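Local coordinates for protein tRNA (guanine(26)-N(2))-dimethyltransferase (Pyrococcus horikoshii, PDB 2EJU) that probably dimethylates the N2 atom of the guanine at position 26 of a number of tRNAs, with S-adenosyl-L-methionine giving up both methyl groups, at residues I79-Y84 against I116-A121; A11-P16 against T58-I63; R180-V185 against R198-V203. One frame throughout, in Å; residues are numbered along the deposited sequence.

Contact 1 (I79-Y84 against I116-A121). With SAH (S-adenosyl-L-homocysteine), chain B.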
loop_
_atom_site.group_PDB
_atom_site.type_symbol
_atom_site.label_atom_id
_atom_site.label_comp_id
_atom_site.label_asym_id
_atom_site.label_seq_id
_atom_site.Cartn_x
_atom_site.Cartn_y
_atom_site.Cartn_z
ATOM N N ILE A 79 14.573 11.199 11.066
ATOM C CA ILE A 79 14.744 12.307 11.986
ATOM C C ILE A 79 15.622 11.941 13.191
ATOM O O ILE A 79 16.205 12.810 13.832
ATOM C CB ILE A 79 13.361 12.801 12.479
ATOM C CG1 ILE A 79 13.493 14.178 13.132
ATOM C CG2 ILE A 79 12.774 11.796 13.464
ATOM C CD1 ILE A 79 12.167 14.761 13.594
ATOM N N SER A 80 15.725 10.651 13.483
ATOM C CA SER A 80 16.509 10.183 14.623
ATOM C C SER A 80 18.008 10.125 14.381
ATOM O O SER A 80 18.462 9.577 13.378
ATOM C CB SER A 80 16.020 8.798 15.048
ATOM O OG SER A 80 16.933 8.197 15.946
ATOM N N GLU A 81 18.773 10.688 15.313
ATOM C CA GLU A 81 20.234 10.695 15.227
ATOM C C GLU A 81 20.768 9.263 15.250
ATOM O O GLU A 81 21.702 8.926 14.523
ATOM C CB GLU A 81 20.823 11.481 16.402
ATOM C CG GLU A 81 22.351 11.479 16.487
ATOM C CD GLU A 81 23.009 12.415 15.488
ATOM O OE1 GLU A 81 22.886 12.179 14.265
ATOM O OE2 GLU A 81 23.652 13.396 15.927
ATOM N N ASP A 82 20.177 8.430 16.098
ATOM C CA ASP A 82 20.575 7.030 16.208
ATOM C C ASP A 82 20.359 6.310 14.885
ATOM O O ASP A 82 21.199 5.525 14.448
ATOM C CB ASP A 82 19.757 6.333 17.299
ATOM C CG ASP A 82 20.288 6.609 18.692
ATOM O OD1 ASP A 82 20.996 7.623 18.872
ATOM O OD2 ASP A 82 19.988 5.814 19.606
ATOM N N ALA A 83 19.216 6.572 14.259
ATOM C CA ALA A 83 18.891 5.945 12.985
ATOM C C ALA A 83 19.870 6.428 11.922
ATOM O O ALA A 83 20.402 5.630 11.154
ATOM C CB ALA A 83 17.451 6.282 12.581
ATOM N N TYR A 84 20.112 7.736 11.890
ATOM C CA TYR A 84 21.036 8.327 10.923
ATOM C C TYR A 84 22.426 7.682 11.021
ATOM O O TYR A 84 23.027 7.314 10.011
ATOM C CB TYR A 84 21.149 9.837 11.165
ATOM C CG TYR A 84 22.142 10.539 10.259
ATOM C CD1 TYR A 84 21.927 10.627 8.880
ATOM C CD2 TYR A 84 23.304 11.113 10.781
ATOM C CE1 TYR A 84 22.846 11.271 8.048
ATOM C CE2 TYR A 84 24.228 11.757 9.959
ATOM C CZ TYR A 84 23.992 11.834 8.594
ATOM O OH TYR A 84 24.896 12.488 7.783
ATOM N N ILE A 116 22.300 10.001 2.369
ATOM C CA ILE A 116 21.787 9.686 3.698
ATOM C C ILE A 116 21.532 11.017 4.387
ATOM O O ILE A 116 22.444 11.820 4.570
ATOM C CB ILE A 116 22.804 8.852 4.500
ATOM C CG1 ILE A 116 23.343 7.720 3.624
ATOM C CG2 ILE A 116 22.129 8.249 5.727
ATOM C CD1 ILE A 116 24.404 6.868 4.302
ATOM N N ASN A 117 20.279 11.243 4.764
ATOM C CA ASN A 117 19.885 12.499 5.375
ATOM C C ASN A 117 19.355 12.343 6.800
ATOM O O ASN A 117 18.706 11.354 7.132
ATOM C CB ASN A 117 18.817 13.150 4.487
ATOM C CG ASN A 117 18.727 14.649 4.674
ATOM O OD1 ASN A 117 19.659 15.384 4.344
ATOM N ND2 ASN A 117 17.599 15.112 5.204
ATOM N N HIS A 118 19.640 13.331 7.640
ATOM C CA HIS A 118 19.170 13.324 9.023
ATOM C C HIS A 118 18.239 14.516 9.175
ATOM O O HIS A 118 18.704 15.647 9.279
ATOM C CB HIS A 118 20.342 13.477 9.996
ATOM C CG HIS A 118 19.917 13.642 11.424
ATOM N ND1 HIS A 118 20.646 14.369 12.340
ATOM C CD2 HIS A 118 18.835 13.176 12.090
ATOM C CE1 HIS A 118 20.030 14.346 13.509
ATOM N NE2 HIS A 118 18.928 13.629 13.384
ATOM N N ASP A 119 16.932 14.279 9.194
ATOM C CA ASP A 119 15.993 15.393 9.304
ATOM C C ASP A 119 14.538 14.927 9.280
ATOM O O ASP A 119 14.253 13.744 9.103
ATOM C CB ASP A 119 16.225 16.352 8.127
ATOM C CG ASP A 119 15.719 17.758 8.390
ATOM O OD1 ASP A 119 15.918 18.613 7.501
ATOM O OD2 ASP A 119 15.130 18.021 9.463
ATOM N N ASP A 120 13.631 15.880 9.475
ATOM C CA ASP A 120 12.195 15.633 9.424
ATOM C C ASP A 120 11.912 15.354 7.953
ATOM O O ASP A 120 12.367 16.105 7.075
ATOM C CB ASP A 120 11.431 16.888 9.848
ATOM C CG ASP A 120 9.920 16.691 9.863
ATOM O OD1 ASP A 120 9.413 15.703 9.293
ATOM O OD2 ASP A 120 9.233 17.548 10.451
ATOM N N ALA A 121 11.172 14.284 7.680
ATOM C CA ALA A 121 10.845 13.926 6.307
ATOM C C ALA A 121 10.124 15.067 5.592
ATOM O O ALA A 121 10.341 15.281 4.403
ATOM C CB ALA A 121 9.990 12.673 6.286
HETATM N N SAH B . 10.782 2.275 6.661
HETATM C CA SAH B . 11.129 1.163 7.341
HETATM C CB SAH B . 10.795 1.687 8.756
HETATM C CG SAH B . 10.323 2.727 9.704
HETATM S SD SAH B . 10.045 2.966 11.366
HETATM C C SAH B . 11.629 -0.125 7.017
HETATM O O SAH B . 12.421 -0.551 7.975
HETATM O OXT SAH B . 11.303 -0.685 5.944
HETATM C "C5'" SAH B . 9.510 4.585 11.315
HETATM C "C4'" SAH B . 10.564 5.499 12.019
HETATM O "O4'" SAH B . 10.166 6.786 11.528
HETATM C "C3'" SAH B . 11.874 5.676 12.749
HETATM O "O3'" SAH B . 13.192 5.222 12.319
HETATM C "C2'" SAH B . 11.920 7.170 13.066
HETATM O "O2'" SAH B . 12.728 7.820 13.874
HETATM C "C1'" SAH B . 10.815 7.804 12.269
HETATM N N9 SAH B . 10.256 9.266 12.114
HETATM C C8 SAH B . 9.329 9.742 12.928
HETATM N N7 SAH B . 9.031 10.961 12.599
HETATM C C5 SAH B . 9.750 11.306 11.561
HETATM C C6 SAH B . 9.848 12.481 10.793
HETATM N N6 SAH B . 9.085 13.519 11.092
HETATM N N1 SAH B . 10.744 12.539 9.714
HETATM C C2 SAH B . 11.550 11.467 9.384
HETATM N N3 SAH B . 11.467 10.311 10.126
HETATM C C4 SAH B . 10.580 10.202 11.222
#
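His118, at the end of strand 113-118, reaches across to the turn before helix 81-92 and gives the one hydrogen bond between 79-84 and 116-121. Its NE2 donates to Ile79 O at 2.9 Å, a weak bond because it is bent to 126°; the carbonyl sits at the edge of the imidazole. A CG anti to the backbone N (chi1 173°) carries the ring to that oxygen. Glu81 OE1 lies 3.7 Å from His118 CE1, close but not bonded.

A CH-pi contact carries the aromatic part: His118 CB, placed by the strand backbone, lies over a face of Tyr84, 3.4 Å from CD1. The two rings are 22° from parallel but offset, with centroids 5.3 Å apart, so there is little stacking. Ile116 O lies 3.5 Å from Tyr84 CE1 near the ring plane and its CG2 packs on the same carbon, while Tyr84 OH bonds to Glu101. With an alanine in place of the histidine, CB would still cover Tyr84, but Ile79 O would probably lose this donor and Glu81 the ring beside it.

A third group of contacts holds adenine. Ile79 CG2 lies 3.5 Å from SAH C4. Asp120 OD1 accepts from SAH N6 at 2.8 Å, and Ala121 N donates to SAH N1 at 2.7 Å.

These two bonds read the donor and acceptor pattern of adenine, as the loop after this strand commonly does in class I methyltransferases; Tyr84 packing joins the strand end to helix 81-92, and the weak His118 bond links it to the Ile79 turn.

Contact 2 (A11-P16 against T58-I63); sequences AKILIP and TGIRGI. With SAH (S-adenosyl-L-homocysteine), chain B.
Ala11 and Ile13 of the N-terminal hairpin strand 11-15 press onto Ile60 and Ile63 in the first turn of helix 60-68, and the contact between the segments is wholly van der Waals. Ala11 CB sits against two branches at once, 3.7 Å from Ile60 CD1 and 3.8 Å from Ile63 CG2. With CG1 of Ile60 anti to the backbone N (chi1 180°) and a bend at chi2, CD1 comes up to Ala11 CB. Ile13 works with both branches: CG2 meets Ile63 CD1 at 4.1 Å, and CD1 crosses to Ile60 CB and lies 3.7 Å from Thr58 OG1.

No polar group bonds across to the strand. Thr58 OG1 takes a weak bond from Ile60 N, while Gly59, with a positive phi of 92° that suits glycine, starts the helix. Arg61, bent at chi3, takes no part in the strand contact and brings the edge of its guanidinium to the carboxylate of SAH: NH1 donates to SAH OXT at 3.0 Å and NE adds a weak bond at 3.1 Å to the same oxygen. Asp136 and Asp138 form salt bridges with the guanidinium and probably help fix its position.

Ile60 has a part in both halves, since its CD1 is buried on Ala11 and its CG2 rests near SAH O. The helix start therefore has a greasy flank under the hairpin and a charged one that holds the amino-acid end of the cofactor product.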
loop_
_atom_site.group_PDB
_atom_site.type_symbol
_atom_site.label_atom_id
_atom_site.label_comp_id
_atom_site.label_asym_id
_atom_site.label_seq_id
_atom_site.Cartn_x
_atom_site.Cartn_y
_atom_site.Cartn_z
ATOM N N ALA A 11 20.822 -7.364 0.950
ATOM C CA ALA A 11 21.399 -6.471 1.944
ATOM C C ALA A 11 21.803 -7.131 3.249
ATOM O O ALA A 11 21.115 -8.007 3.762
ATOM C CB ALA A 11 20.433 -5.320 2.228
ATOM N N LYS A 12 22.941 -6.692 3.770
ATOM C CA LYS A 12 23.473 -7.171 5.037
ATOM C C LYS A 12 23.532 -5.929 5.916
ATOM O O LYS A 12 24.275 -4.989 5.625
ATOM C CB LYS A 12 24.878 -7.753 4.845
ATOM C CG LYS A 12 24.909 -9.035 4.021
ATOM C CD LYS A 12 26.332 -9.536 3.784
ATOM C CE LYS A 12 27.053 -9.872 5.087
ATOM N NZ LYS A 12 26.381 -10.964 5.851
ATOM N N ILE A 13 22.733 -5.907 6.975
ATOM C CA ILE A 13 22.703 -4.752 7.858
ATOM C C ILE A 13 22.912 -5.117 9.313
ATOM O O ILE A 13 22.805 -6.275 9.706
ATOM C CB ILE A 13 21.353 -4.002 7.778
ATOM C CG1 ILE A 13 20.233 -4.914 8.281
ATOM C CG2 ILE A 13 21.082 -3.550 6.351
ATOM C CD1 ILE A 13 18.915 -4.208 8.519
ATOM N N LEU A 14 23.202 -4.098 10.106
ATOM C CA LEU A 14 23.399 -4.263 11.531
ATOM C C LEU A 14 22.161 -3.684 12.193
ATOM O O LEU A 14 21.705 -2.596 11.827
ATOM C CB LEU A 14 24.633 -3.483 11.982
ATOM C CG LEU A 14 25.978 -3.937 11.409
ATOM C CD1 LEU A 14 27.031 -2.868 11.643
ATOM C CD2 LEU A 14 26.385 -5.249 12.058
ATOM N N ILE A 15 21.590 -4.418 13.140
ATOM C CA ILE A 15 20.428 -3.915 13.854
ATOM C C ILE A 15 20.733 -3.945 15.342
ATOM O O ILE A 15 21.463 -4.815 15.824
ATOM C CB ILE A 15 19.152 -4.744 13.576
ATOM C CG1 ILE A 15 19.297 -6.150 14.153
ATOM C CG2 ILE A 15 18.879 -4.782 12.075
ATOM C CD1 ILE A 15 18.027 -6.975 14.071
ATOM N N PRO A 16 20.195 -2.977 16.091
ATOM C CA PRO A 16 20.421 -2.906 17.534
ATOM C C PRO A 16 19.876 -4.127 18.269
ATOM O O PRO A 16 18.736 -4.537 18.050
ATOM C CB PRO A 16 19.714 -1.610 17.927
ATOM C CG PRO A 16 18.614 -1.509 16.923
ATOM C CD PRO A 16 19.303 -1.893 15.645
ATOM N N THR A 58 16.757 1.852 9.965
ATOM C CA THR A 58 18.069 1.233 9.804
ATOM C C THR A 58 18.596 1.475 8.394
ATOM O O THR A 58 19.782 1.285 8.131
ATOM C CB THR A 58 18.023 -0.294 10.023
ATOM O OG1 THR A 58 17.235 -0.900 8.992
ATOM C CG2 THR A 58 17.428 -0.625 11.388
ATOM N N GLY A 59 17.701 1.885 7.497
ATOM C CA GLY A 59 18.073 2.144 6.116
ATOM C C GLY A 59 17.900 0.953 5.189
ATOM O O GLY A 59 18.215 1.038 4.003
ATOM N N ILE A 60 17.381 -0.153 5.718
ATOM C CA ILE A 60 17.202 -1.371 4.927
ATOM C C ILE A 60 16.449 -1.191 3.607
ATOM O O ILE A 60 16.841 -1.761 2.586
ATOM C CB ILE A 60 16.488 -2.483 5.756
ATOM C CG1 ILE A 60 16.308 -3.741 4.908
ATOM C CG2 ILE A 60 15.129 -1.995 6.236
ATOM C CD1 ILE A 60 17.606 -4.317 4.374
ATOM N N ARG A 61 15.375 -0.409 3.622
ATOM C CA ARG A 61 14.582 -0.197 2.415
ATOM C C ARG A 61 15.394 0.471 1.309
ATOM O O ARG A 61 15.554 -0.091 0.227
ATOM C CB ARG A 61 13.341 0.638 2.744
ATOM C CG ARG A 61 12.261 0.609 1.685
ATOM C CD ARG A 61 11.010 1.344 2.176
ATOM N NE ARG A 61 10.394 0.653 3.308
ATOM C CZ ARG A 61 9.313 -0.114 3.223
ATOM N NH1 ARG A 61 8.840 -0.704 4.308
ATOM N NH2 ARG A 61 8.689 -0.270 2.062
ATOM N N GLY A 62 15.903 1.668 1.581
ATOM C CA GLY A 62 16.702 2.375 0.598
ATOM C C GLY A 62 17.903 1.555 0.154
ATOM O O GLY A 62 18.263 1.567 -1.019
ATOM N N ILE A 63 18.532 0.845 1.089
ATOM C CA ILE A 63 19.682 0.022 0.743
ATOM C C ILE A 63 19.266 -1.046 -0.264
ATOM O O ILE A 63 19.951 -1.271 -1.258
ATOM C CB ILE A 63 20.296 -0.646 1.998
ATOM C CG1 ILE A 63 20.967 0.413 2.869
ATOM C CG2 ILE A 63 21.325 -1.689 1.588
ATOM C CD1 ILE A 63 21.568 -0.126 4.157
HETATM N N SAH B . 10.782 2.275 6.661
HETATM C CA SAH B . 11.129 1.163 7.341
HETATM C CB SAH B . 10.795 1.687 8.756
HETATM C CG SAH B . 10.323 2.727 9.704
HETATM S SD SAH B . 10.045 2.966 11.366
HETATM C C SAH B . 11.629 -0.125 7.017
HETATM O O SAH B . 12.421 -0.551 7.975
HETATM O OXT SAH B . 11.303 -0.685 5.944
HETATM C "C5'" SAH B . 9.510 4.585 11.315
HETATM C "C4'" SAH B . 10.564 5.499 12.019
HETATM O "O4'" SAH B . 10.166 6.786 11.528
HETATM C "C3'" SAH B . 11.874 5.676 12.749
HETATM O "O3'" SAH B . 13.192 5.222 12.319
HETATM C "C2'" SAH B . 11.920 7.170 13.066
HETATM O "O2'" SAH B . 12.728 7.820 13.874
HETATM C "C1'" SAH B . 10.815 7.804 12.269
HETATM N N9 SAH B . 10.256 9.266 12.114
HETATM C C8 SAH B . 9.329 9.742 12.928
HETATM N N7 SAH B . 9.031 10.961 12.599
HETATM C C5 SAH B . 9.750 11.306 11.561
HETATM C C6 SAH B . 9.848 12.481 10.793
HETATM N N6 SAH B . 9.085 13.519 11.092
HETATM N N1 SAH B . 10.744 12.539 9.714
HETATM C C2 SAH B . 11.550 11.467 9.384
HETATM N N3 SAH B . 11.467 10.311 10.126
HETATM C C4 SAH B . 10.580 10.202 11.222
#

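Contact 3 (R180-V185 against R198-V203)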
loop_
_atom_site.group_PDB
_atom_site.type_symbol
_atom_site.label_atom_id
_atom_site.label_comp_id
_atom_site.label_asym_id
_atom_site.label_seq_id
_atom_site.Cartn_x
_atom_site.Cartn_y
_atom_site.Cartn_z
ATOM N N ARG A 180 -10.614 12.101 11.855
ATOM C CA ARG A 180 -9.552 13.092 12.000
ATOM C C ARG A 180 -8.377 12.901 11.038
ATOM O O ARG A 180 -7.912 13.854 10.416
ATOM C CB ARG A 180 -9.003 13.101 13.437
ATOM C CG ARG A 180 -9.997 13.542 14.513
ATOM C CD ARG A 180 -9.269 14.114 15.733
ATOM N NE ARG A 180 -8.263 13.193 16.254
ATOM C CZ ARG A 180 -8.536 12.052 16.883
ATOM N NH1 ARG A 180 -9.792 11.680 17.084
ATOM N NH2 ARG A 180 -7.546 11.269 17.295
ATOM N N LYS A 181 -7.905 11.668 10.909
ATOM C CA LYS A 181 -6.756 11.385 10.064
ATOM C C LYS A 181 -7.028 11.215 8.578
ATOM O O LYS A 181 -6.291 11.742 7.747
ATOM C CB LYS A 181 -6.034 10.130 10.570
ATOM C CG LYS A 181 -5.572 10.211 12.022
ATOM C CD LYS A 181 -5.062 8.860 12.513
ATOM C CE LYS A 181 -4.709 8.894 14.003
ATOM N NZ LYS A 181 -3.550 9.792 14.281
ATOM N N TYR A 182 -8.086 10.486 8.246
ATOM C CA TYR A 182 -8.409 10.196 6.856
ATOM C C TYR A 182 -9.630 10.903 6.309
ATOM O O TYR A 182 -9.960 10.749 5.131
ATOM C CB TYR A 182 -8.571 8.684 6.695
ATOM C CG TYR A 182 -7.336 7.931 7.129
ATOM C CD1 TYR A 182 -6.203 7.904 6.321
ATOM C CD2 TYR A 182 -7.278 7.284 8.369
ATOM C CE1 TYR A 182 -5.043 7.261 6.722
ATOM C CE2 TYR A 182 -6.112 6.632 8.784
ATOM C CZ TYR A 182 -5.001 6.630 7.951
ATOM O OH TYR A 182 -3.832 6.015 8.329
ATOM N N LEU A 183 -10.297 11.675 7.156
ATOM C CA LEU A 183 -11.487 12.400 6.741
ATOM C C LEU A 183 -12.465 11.483 6.007
ATOM O O LEU A 183 -12.939 11.786 4.909
ATOM C CB LEU A 183 -11.090 13.589 5.859
ATOM C CG LEU A 183 -10.263 14.662 6.580
ATOM C CD1 LEU A 183 -9.760 15.697 5.579
ATOM C CD2 LEU A 183 -11.116 15.337 7.657
ATOM N N ALA A 184 -12.759 10.345 6.627
ATOM C CA ALA A 184 -13.683 9.388 6.047
ATOM C C ALA A 184 -14.331 8.554 7.154
ATOM O O ALA A 184 -13.743 8.357 8.223
ATOM C CB ALA A 184 -12.943 8.488 5.064
ATOM N N VAL A 185 -15.545 8.080 6.883
ATOM C CA VAL A 185 -16.311 7.254 7.817
ATOM C C VAL A 185 -16.027 5.772 7.525
ATOM O O VAL A 185 -16.419 5.244 6.486
ATOM C CB VAL A 185 -17.824 7.531 7.671
ATOM C CG1 VAL A 185 -18.615 6.674 8.641
ATOM C CG2 VAL A 185 -18.113 9.014 7.927
ATOM N N ARG A 198 -9.480 1.164 0.540
ATOM C CA ARG A 198 -10.092 2.119 -0.378
ATOM C C ARG A 198 -10.151 3.512 0.222
ATOM O O ARG A 198 -10.153 4.505 -0.507
ATOM C CB ARG A 198 -11.484 1.640 -0.801
ATOM C CG ARG A 198 -11.410 0.504 -1.818
ATOM C CD ARG A 198 -12.779 -0.030 -2.228
ATOM N NE ARG A 198 -12.637 -1.202 -3.094
ATOM C CZ ARG A 198 -12.428 -1.155 -4.409
ATOM N NH1 ARG A 198 -12.304 -2.283 -5.098
ATOM N NH2 ARG A 198 -12.368 0.017 -5.041
ATOM N N ILE A 199 -10.193 3.585 1.550
ATOM C CA ILE A 199 -10.189 4.874 2.229
ATOM C C ILE A 199 -8.802 5.483 2.037
ATOM O O ILE A 199 -8.672 6.678 1.777
ATOM C CB ILE A 199 -10.465 4.736 3.749
ATOM C CG1 ILE A 199 -11.956 4.500 3.981
ATOM C CG2 ILE A 199 -10.013 6.006 4.490
ATOM C CD1 ILE A 199 -12.304 4.144 5.411
ATOM N N LEU A 200 -7.765 4.657 2.149
ATOM C CA LEU A 200 -6.395 5.138 1.978
ATOM C C LEU A 200 -6.160 5.661 0.559
ATOM O O LEU A 200 -5.590 6.737 0.370
ATOM C CB LEU A 200 -5.390 4.021 2.286
ATOM C CG LEU A 200 -3.895 4.377 2.210
ATOM C CD1 LEU A 200 -3.555 5.438 3.240
ATOM C CD2 LEU A 200 -3.056 3.123 2.450
ATOM N N VAL A 201 -6.582 4.900 -0.443
ATOM C CA VAL A 201 -6.400 5.350 -1.819
ATOM C C VAL A 201 -7.187 6.637 -2.038
ATOM O O VAL A 201 -6.703 7.572 -2.681
ATOM C CB VAL A 201 -6.875 4.283 -2.828
ATOM C CG1 VAL A 201 -6.846 4.848 -4.250
ATOM C CG2 VAL A 201 -5.964 3.046 -2.734
ATOM N N GLY A 202 -8.398 6.673 -1.489
ATOM C CA GLY A 202 -9.251 7.838 -1.622
ATOM C C GLY A 202 -8.695 9.118 -1.018
ATOM O O GLY A 202 -8.871 10.197 -1.588
ATOM N N VAL A 203 -8.021 9.021 0.125
ATOM C CA VAL A 203 -7.473 10.220 0.751
ATOM C C VAL A 203 -6.289 10.741 -0.068
ATOM O O VAL A 203 -6.042 11.949 -0.133
ATOM C CB VAL A 203 -7.043 9.963 2.228
ATOM C CG1 VAL A 203 -5.760 9.150 2.279
ATOM C CG2 VAL A 203 -6.861 11.306 2.959
#
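Two helices of the Rossmann-like methyltransferase fold meet where the last turn of helix 175-182 and the loop after it lie against helix 192-209, the helix that leads into the antiparallel strand pair 213-223 and 226-235. Tyr182, Ala184, Ile199 and Val203 make most of this buried contact, with no hydrogen bond between the segments.

Ile199 CG2 is shared by two partners. Anti to the backbone N while CG1 lies beside it (chi1 -77°), this methyl touches Tyr182 CB at 3.8 Å and Ala184 CB at 3.9 Å. Leu183, between those two partners, leaves the helix with positive phi, and the turn lets Ala184 come back against the same methyl. Ile199 CD1 lies near Val185 O.

Around the phenol ring the approach differs. Tyr182 CG stands anti to its carbonyl carbon (chi1 -57°). Leu200 CD1 comes to CE1 obliquely at 4.2 Å, whereas Val203 CG1 lies at the ring edge, close to its plane and 4.3 Å from CD1. At its far end Tyr182 OH makes a weak hydrogen bond with Ser142.

The carbonyls of Tyr182, the last helical residue, and of Leu183 just beyond it are met by helix 192-209 as well: Arg206, one turn beyond 198-203, donates to both O atoms. Against Tyr182 O packs the other methyl of Val203, CG2, at 3.8 Å.

Contacts 1 and 2 share one ligand and split it between them: 79-84 with 116-121 serves the adenine, 58-63 the carboxylate. Their centres are 14 Å apart and their nearest atoms about 5 Å, without touching, while helix 81-92, which starts in contact 1, also packs on Ile13, Thr58 and Ile63 of contact 2. Asp78 and Arg36 add further hydrogen bonds to SAH. Contact 3 is structural packing elsewhere in the chain, its centre 28 Å from that of contact 1 and 31 Å from that of contact 2, on the opposite side of the chain's centre from contact 2. The Tyr182 side chain remains about 14 Å from SAH.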